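Local coordinates for histone-lysine N-methyltransferase, H3 lysine-9 specific SUVH4 (Arabidopsis thaliana, PDB 4QEO), which transfers methyl groups from S-adenosyl-L-methionine to a lysine of the histone H3 tail and binds methylated DNA, coupling DNA methylation to gene silencing, at residues A[292-306]-A[332-346]. Sequence-based numbering, arbitrary orientation.
Sequences CNCRGSCTDSKKCAC and FECGPHCGCGPKCVN. With ZN (zinc ion), chain F; ZN (zinc ion), chain H; ZN (zinc ion), chain G.
C334 and C298 both carry thiolates shared between two zinc ions, and they meet at the zinc of chain G. Taking 332-346 in order, C334 bridges this ion and the zinc of chain F, with SG 2.2 Å from the first and 2.5 Å from the second; its SG lies beside the backbone N (chi1 -69°), between the two metals. C338 follows at the end of the type I turn that starts at G335. Its SG binds the zinc of chain F alongside those of C292, C306 and C334, and also takes a nearly straight bond from C292 N (3.3 Å, 166°) and another from G335 N. G339 N then reaches C292 O at 3.1 Å, tilted from the carbonyl plane. The backbone C of G339 sits tightly against C294 O, 3.0 Å away. C340, just before a second type I turn, and C344, at its end, complete the zinc of chain G. Between them G341 N meets G296 O from above its carbonyl plane, 3.0 Å away. C344 SG, anti to its own N (chi1 177°), also accepts from C298 N at 3.5 Å. At the end of the segment, N346 ND2 donates to F332 O in its carbonyl plane (3.0 Å), gives a weak bond to C334 SG, and lies against C306 CB. With an alanine at N346 the amide is gone, and F332 O would probably be left without this donor, with a gap beside C306 CB. The zinc of chain H is held by 292-306 alone, through C292, C294, C298 and C304. The triangular three-zinc pre-SET cluster thus ties two loops through nine cysteines; N-H donors probably temper the charge on terminal C338 and C344, while the bridging sulfurs of C292, C298 and C334, along the triangle's edges, each share theirs between two zincs.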
loop_
_atom_site.group_PDB
_atom_site.type_symbol
_atom_site.label_atom_id
_atom_site.label_comp_id
_atom_site.label_asym_id
_atom_site.label_seq_id
_atom_site.Cartn_x
_atom_site.Cartn_y
_atom_site.Cartn_z
ATOM N N CYS A 292 -16.299 2.279 27.317
ATOM C CA CYS A 292 -16.628 0.884 27.595
ATOM C C CYS A 292 -16.023 0.416 28.916
ATOM O O CYS A 292 -15.160 1.091 29.482
ATOM C CB CYS A 292 -16.125 0.001 26.446
ATOM S SG CYS A 292 -14.300 -0.093 26.274
ATOM N N ASN A 293 -16.445 -0.749 29.393
ATOM C CA ASN A 293 -15.992 -1.229 30.699
ATOM C C ASN A 293 -15.047 -2.424 30.629
ATOM O O ASN A 293 -14.821 -3.096 31.634
ATOM C CB ASN A 293 -17.182 -1.557 31.612
ATOM C CG ASN A 293 -17.980 -2.747 31.122
ATOM O OD1 ASN A 293 -17.542 -3.893 31.230
ATOM N ND2 ASN A 293 -19.164 -2.480 30.583
ATOM N N CYS A 294 -14.494 -2.685 29.448
ATOM C CA CYS A 294 -13.605 -3.826 29.263
ATOM C C CYS A 294 -12.318 -3.657 30.066
ATOM O O CYS A 294 -11.895 -2.542 30.343
ATOM C CB CYS A 294 -13.285 -4.006 27.773
ATOM S SG CYS A 294 -14.752 -4.024 26.701
ATOM N N ARG A 295 -11.697 -4.766 30.444
ATOM C CA ARG A 295 -10.406 -4.714 31.119
ATOM C C ARG A 295 -9.282 -5.136 30.173
ATOM O O ARG A 295 -9.416 -6.115 29.441
ATOM C CB ARG A 295 -10.415 -5.635 32.337
ATOM C CG ARG A 295 -11.320 -5.182 33.471
ATOM C CD ARG A 295 -11.633 -6.348 34.401
ATOM N NE ARG A 295 -10.470 -7.212 34.590
ATOM C CZ ARG A 295 -9.925 -7.492 35.769
ATOM N NH1 ARG A 295 -10.441 -6.984 36.880
ATOM N NH2 ARG A 295 -8.866 -8.290 35.838
ATOM N N GLY A 296 -8.175 -4.399 30.194
ATOM C CA GLY A 296 -7.003 -4.760 29.417
ATOM C C GLY A 296 -7.103 -4.401 27.947
ATOM O O GLY A 296 -6.535 -3.399 27.514
ATOM N N SER A 297 -7.810 -5.227 27.178
ATOM C CA SER A 297 -8.050 -4.951 25.760
ATOM C C SER A 297 -9.470 -5.330 25.353
ATOM O O SER A 297 -10.058 -6.245 25.917
ATOM C CB SER A 297 -7.041 -5.690 24.884
ATOM O OG SER A 297 -5.745 -5.142 25.035
ATOM N N CYS A 298 -10.018 -4.622 24.371
ATOM C CA CYS A 298 -11.388 -4.866 23.928
ATOM C C CYS A 298 -11.412 -5.896 22.800
ATOM O O CYS A 298 -10.871 -5.657 21.711
ATOM C CB CYS A 298 -12.046 -3.567 23.485
ATOM S SG CYS A 298 -11.967 -2.273 24.772
ATOM N N THR A 299 -12.039 -7.036 23.077
ATOM C CA THR A 299 -12.014 -8.187 22.177
ATOM C C THR A 299 -13.411 -8.693 21.817
ATOM O O THR A 299 -13.649 -9.150 20.700
ATOM C CB THR A 299 -11.223 -9.347 22.803
ATOM O OG1 THR A 299 -11.770 -9.654 24.093
ATOM C CG2 THR A 299 -9.763 -8.955 22.962
ATOM N N ASP A 300 -14.335 -8.615 22.764
ATOM C CA ASP A 300 -15.679 -9.122 22.520
ATOM C C ASP A 300 -16.647 -8.007 22.162
ATOM O O ASP A 300 -16.878 -7.090 22.952
ATOM C CB ASP A 300 -16.180 -9.901 23.735
ATOM C CG ASP A 300 -17.684 -10.103 23.725
ATOM O OD1 ASP A 300 -18.282 -10.244 22.636
ATOM O OD2 ASP A 300 -18.267 -10.133 24.825
ATOM N N SER A 301 -17.235 -8.115 20.974
ATOM C CA SER A 301 -18.193 -7.126 20.491
ATOM C C SER A 301 -19.519 -7.122 21.259
ATOM O O SER A 301 -20.283 -6.159 21.172
ATOM C CB SER A 301 -18.457 -7.328 19.001
ATOM O OG SER A 301 -19.469 -6.446 18.556
ATOM N N LYS A 302 -19.795 -8.197 21.995
ATOM C CA LYS A 302 -20.979 -8.243 22.849
ATOM C C LYS A 302 -20.832 -7.260 24.004
ATOM O O LYS A 302 -21.615 -6.325 24.132
ATOM C CB LYS A 302 -21.213 -9.658 23.390
ATOM C CG LYS A 302 -21.639 -10.678 22.342
ATOM C CD LYS A 302 -23.093 -10.471 21.944
ATOM C CE LYS A 302 -24.010 -10.549 23.156
ATOM N NZ LYS A 302 -25.357 -9.982 22.869
ATOM N N LYS A 303 -19.818 -7.472 24.836
ATOM C CA LYS A 303 -19.595 -6.637 26.014
ATOM C C LYS A 303 -19.288 -5.175 25.677
ATOM O O LYS A 303 -19.938 -4.260 26.192
ATOM C CB LYS A 303 -18.471 -7.223 26.878
ATOM C CG LYS A 303 -18.848 -8.536 27.553
ATOM C CD LYS A 303 -17.631 -9.274 28.089
ATOM C CE LYS A 303 -17.928 -10.760 28.288
ATOM N NZ LYS A 303 -18.833 -11.039 29.438
ATOM N N CYS A 304 -18.300 -4.971 24.809
ATOM C CA CYS A 304 -17.768 -3.641 24.523
ATOM C C CYS A 304 -18.731 -2.670 23.839
ATOM O O CYS A 304 -19.120 -2.873 22.689
ATOM C CB CYS A 304 -16.505 -3.742 23.670
ATOM S SG CYS A 304 -15.749 -2.111 23.423
ATOM N N ALA A 305 -19.064 -1.591 24.543
ATOM C CA ALA A 305 -19.936 -0.535 24.027
ATOM C C ALA A 305 -19.337 0.212 22.830
ATOM O O ALA A 305 -20.061 0.757 21.989
ATOM C CB ALA A 305 -20.257 0.454 25.132
ATOM N N CYS A 306 -18.015 0.270 22.762
ATOM C CA CYS A 306 -17.387 1.029 21.686
ATOM C C CYS A 306 -17.600 0.275 20.356
ATOM O O CYS A 306 -17.926 0.871 19.314
ATOM C CB CYS A 306 -15.912 1.331 22.018
ATOM S SG CYS A 306 -15.649 2.165 23.678
ATOM N N PHE A 332 -15.248 4.761 15.804
ATOM C CA PHE A 332 -15.416 5.040 17.225
ATOM C C PHE A 332 -14.371 4.294 18.038
ATOM O O PHE A 332 -14.489 3.091 18.274
ATOM C CB PHE A 332 -16.808 4.637 17.701
ATOM C CG PHE A 332 -17.914 5.518 17.185
ATOM C CD1 PHE A 332 -18.247 6.695 17.838
ATOM C CD2 PHE A 332 -18.640 5.157 16.064
ATOM C CE1 PHE A 332 -19.280 7.502 17.375
ATOM C CE2 PHE A 332 -19.674 5.957 15.597
ATOM C CZ PHE A 332 -19.994 7.130 16.257
ATOM N N GLU A 333 -13.346 5.018 18.456
ATOM C CA GLU A 333 -12.273 4.432 19.228
ATOM C C GLU A 333 -12.548 4.519 20.719
ATOM O O GLU A 333 -13.310 5.376 21.186
ATOM C CB GLU A 333 -10.945 5.123 18.915
ATOM C CG GLU A 333 -10.282 4.630 17.633
ATOM C CD GLU A 333 -8.899 5.227 17.400
ATOM O OE1 GLU A 333 -8.435 6.048 18.221
ATOM O OE2 GLU A 333 -8.270 4.873 16.386
ATOM N N CYS A 334 -11.907 3.623 21.455
ATOM C CA CYS A 334 -11.873 3.708 22.902
ATOM C C CYS A 334 -11.212 5.027 23.316
ATOM O O CYS A 334 -10.341 5.560 22.612
ATOM C CB CYS A 334 -11.143 2.500 23.493
ATOM S SG CYS A 334 -12.033 0.903 23.306
ATOM N N GLY A 335 -11.652 5.563 24.448
ATOM C CA GLY A 335 -11.222 6.879 24.879
ATOM C C GLY A 335 -10.778 6.944 26.330
ATOM O O GLY A 335 -10.510 5.921 26.949
ATOM N N PRO A 336 -10.695 8.162 26.875
ATOM C CA PRO A 336 -10.175 8.467 28.215
ATOM C C PRO A 336 -10.888 7.733 29.362
ATOM O O PRO A 336 -10.251 7.413 30.373
ATOM C CB PRO A 336 -10.399 9.982 28.330
ATOM C CG PRO A 336 -10.316 10.466 26.908
ATOM C CD PRO A 336 -11.011 9.386 26.114
ATOM N N HIS A 337 -12.184 7.477 29.210
ATOM C CA HIS A 337 -12.938 6.776 30.244
ATOM C C HIS A 337 -13.098 5.267 30.040
ATOM O O HIS A 337 -13.721 4.600 30.873
ATOM C CB HIS A 337 -14.310 7.436 30.468
ATOM C CG HIS A 337 -14.222 8.788 31.096
ATOM N ND1 HIS A 337 -14.511 9.948 30.410
ATOM C CD2 HIS A 337 -13.827 9.170 32.332
ATOM C CE1 HIS A 337 -14.323 10.985 31.206
ATOM N NE2 HIS A 337 -13.909 10.539 32.378
ATOM N N CYS A 338 -12.573 4.722 28.940
ATOM C CA CYS A 338 -12.657 3.279 28.735
ATOM C C CYS A 338 -11.750 2.536 29.707
ATOM O O CYS A 338 -10.683 3.028 30.076
ATOM C CB CYS A 338 -12.313 2.883 27.289
ATOM S SG CYS A 338 -13.493 3.523 26.083
ATOM N N GLY A 339 -12.176 1.339 30.104
ATOM C CA GLY A 339 -11.451 0.565 31.093
ATOM C C GLY A 339 -10.200 -0.087 30.538
ATOM O O GLY A 339 -9.365 -0.573 31.296
ATOM N N CYS A 340 -10.078 -0.092 29.211
ATOM C CA CYS A 340 -8.978 -0.747 28.522
ATOM C C CYS A 340 -7.714 0.094 28.570
ATOM O O CYS A 340 -7.772 1.327 28.642
ATOM C CB CYS A 340 -9.357 -0.991 27.062
ATOM S SG CYS A 340 -9.778 0.535 26.179
ATOM N N GLY A 341 -6.573 -0.584 28.526
ATOM C CA GLY A 341 -5.280 0.076 28.480
ATOM C C GLY A 341 -4.895 0.485 27.071
ATOM O O GLY A 341 -5.625 0.211 26.119
ATOM N N PRO A 342 -3.733 1.137 26.924
ATOM C CA PRO A 342 -3.354 1.758 25.649
ATOM C C PRO A 342 -3.094 0.751 24.547
ATOM O O PRO A 342 -3.046 1.143 23.387
ATOM C CB PRO A 342 -2.057 2.500 25.987
ATOM C CG PRO A 342 -1.520 1.796 27.177
ATOM C CD PRO A 342 -2.719 1.358 27.967
ATOM N N LYS A 343 -2.939 -0.521 24.899
ATOM C CA LYS A 343 -2.657 -1.546 23.902
ATOM C C LYS A 343 -3.911 -1.976 23.146
ATOM O O LYS A 343 -3.818 -2.729 22.177
ATOM C CB LYS A 343 -2.007 -2.769 24.563
ATOM C CG LYS A 343 -0.534 -2.584 24.926
ATOM C CD LYS A 343 0.051 -3.866 25.515
ATOM C CE LYS A 343 1.482 -3.682 26.025
ATOM N NZ LYS A 343 1.950 -4.869 26.830
ATOM N N CYS A 344 -5.077 -1.514 23.594
ATOM C CA CYS A 344 -6.344 -1.915 22.976
ATOM C C CYS A 344 -6.313 -1.669 21.476
ATOM O O CYS A 344 -5.859 -0.615 21.022
ATOM C CB CYS A 344 -7.538 -1.163 23.594
ATOM S SG CYS A 344 -9.117 -1.573 22.794
ATOM N N VAL A 345 -6.786 -2.636 20.699
ATOM C CA VAL A 345 -6.720 -2.501 19.238
ATOM C C VAL A 345 -7.706 -1.428 18.772
ATOM O O VAL A 345 -7.500 -0.765 17.742
ATOM C CB VAL A 345 -6.937 -3.854 18.535
ATOM C CG1 VAL A 345 -6.733 -3.733 17.027
ATOM C CG2 VAL A 345 -5.961 -4.871 19.092
ATOM N N ASN A 346 -8.741 -1.204 19.579
ATOM C CA ASN A 346 -9.674 -0.128 19.281
ATOM C C ASN A 346 -9.153 1.252 19.701
ATOM O O ASN A 346 -9.898 2.221 19.724
ATOM C CB ASN A 346 -11.070 -0.404 19.840
ATOM C CG ASN A 346 -12.152 0.319 19.061
ATOM O OD1 ASN A 346 -12.119 0.362 17.836
ATOM N ND2 ASN A 346 -13.092 0.935 19.770
HETATM ZN ZN ZN F . -13.915 1.577 24.776
HETATM ZN ZN ZN H . -14.306 -2.189 25.215
HETATM ZN ZN ZN G . -10.698 -0.589 24.275
HETATM O O HOH W 1 -7.850 -5.032 21.642
#